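Side-chain contact in Hep_Hag family (Burkholderia pseudomallei, PDB 3S6L), which forms part of the head of a trimeric autotransporter adhesin on the bacterial cell surface and probably helps attach the bacterium to host cells: residues A130-P133 and N134-S137. Numbering follows the deposited sequence.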
loop_
_atom_site.group_PDB
_atom_site.type_symbol
_atom_site.label_atom_id
_atom_site.label_comp_id
_atom_site.label_asym_id
_atom_site.label_seq_id
_atom_site.Cartn_x
_atom_site.Cartn_y
_atom_site.Cartn_z
ATOM N N ALA A 130 -11.494 11.653 2.364
ATOM C CA ALA A 130 -10.714 12.821 2.741
ATOM C C ALA A 130 -11.047 13.955 1.794
ATOM O O ALA A 130 -10.610 13.954 0.635
ATOM C CB ALA A 130 -9.190 12.523 2.724
ATOM N N SER A 131 -11.831 14.918 2.276
ATOM C CA SER A 131 -12.287 15.964 1.393
ATOM C C SER A 131 -11.821 17.340 1.845
ATOM O O SER A 131 -12.228 18.354 1.271
ATOM C CB SER A 131 -13.823 15.915 1.240
ATOM O OG SER A 131 -14.463 16.038 2.509
ATOM N N ALA A 132 -10.962 17.362 2.856
ATOM C CA ALA A 132 -10.385 18.600 3.366
ATOM C C ALA A 132 -8.912 18.567 3.015
ATOM O O ALA A 132 -8.270 17.547 3.202
ATOM C CB ALA A 132 -10.579 18.723 4.927
ATOM N N PRO A 133 -8.378 19.669 2.476
ATOM C CA PRO A 133 -6.947 19.744 2.133
ATOM C C PRO A 133 -6.057 19.559 3.365
ATOM O O PRO A 133 -6.446 19.984 4.462
ATOM C CB PRO A 133 -6.784 21.165 1.595
ATOM C CG PRO A 133 -8.009 21.936 2.146
ATOM C CD PRO A 133 -9.109 20.924 2.198
ATOM N N ASN A 134 -4.873 18.951 3.181
ATOM C CA ASN A 134 -3.844 18.858 4.233
ATOM C C ASN A 134 -4.371 18.170 5.480
ATOM O O ASN A 134 -4.093 18.572 6.587
ATOM C CB ASN A 134 -3.292 20.240 4.617
ATOM C CG ASN A 134 -2.848 21.055 3.400
ATOM O OD1 ASN A 134 -2.006 20.613 2.612
ATOM N ND2 ASN A 134 -3.426 22.260 3.243
ATOM N N SER A 135 -5.144 17.129 5.283
ATOM C CA SER A 135 -5.728 16.423 6.386
ATOM C C SER A 135 -5.661 14.913 6.125
ATOM O O SER A 135 -5.485 14.458 4.982
ATOM C CB SER A 135 -7.179 16.881 6.541
ATOM O OG SER A 135 -7.964 16.261 5.549
ATOM N N VAL A 136 -5.800 14.138 7.189
ATOM C CA VAL A 136 -5.780 12.680 7.077
ATOM C C VAL A 136 -7.065 12.184 7.695
ATOM O O VAL A 136 -7.275 12.396 8.882
ATOM C CB VAL A 136 -4.577 12.079 7.816
ATOM C CG1 VAL A 136 -4.605 10.569 7.730
ATOM C CG2 VAL A 136 -3.290 12.619 7.242
ATOM N N SER A 137 -7.929 11.548 6.899
ATOM C CA SER A 137 -9.196 11.038 7.388
ATOM C C SER A 137 -9.191 9.543 7.712
ATOM O O SER A 137 -8.704 8.712 6.913
ATOM C CB SER A 137 -10.297 11.320 6.367
ATOM O OG SER A 137 -11.491 10.636 6.748
#
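The carbonyl of Ala132 is the flat group that Ser135 approaches: the Ser135 hydroxyl comes in from above the carbonyl plane rather than within it, tilted 43° out. Ser135 OG donates to Ala132 O over 2.7 Å. The C=O...OG angle is 126°. The other flat group, the amide of Asn134, lies at the outer corner, where its ND2 is 3.9 Å from CB of the Pro133 ring; its OD1 is hydrogen-bonded to ND2 of Asn120 in the preceding coil. Asn134 makes the corner with positive phi and psi, in the left-handed region, and the chain doubles back, nearly antiparallel. Ser135 OG sits between its own backbone N and carbonyl carbon (chi1 77°), which points it into the bend, where OG lies 3.6 Å from Ala132 CB. Further in, Ala130 and Ser137 face each other with their CB atoms 4.0 Å apart, while Ser137 OG bonds to the carbonyl of Val129 and is also hydrogen-bonded to ND2 of Asn149 of a neighbouring subunit. This is the last turn within this chain of the left-handed beta-roll of the YadA-like head, and strand 135-137 pairs in parallel with a strand of that subunit. The small side chains of Ala130 and Ser137 probably let the two walls come close here, and the serine hydroxyl gives the turn carbonyl a donor, tying the bend to the strand that carries the sheet across the trimer interface.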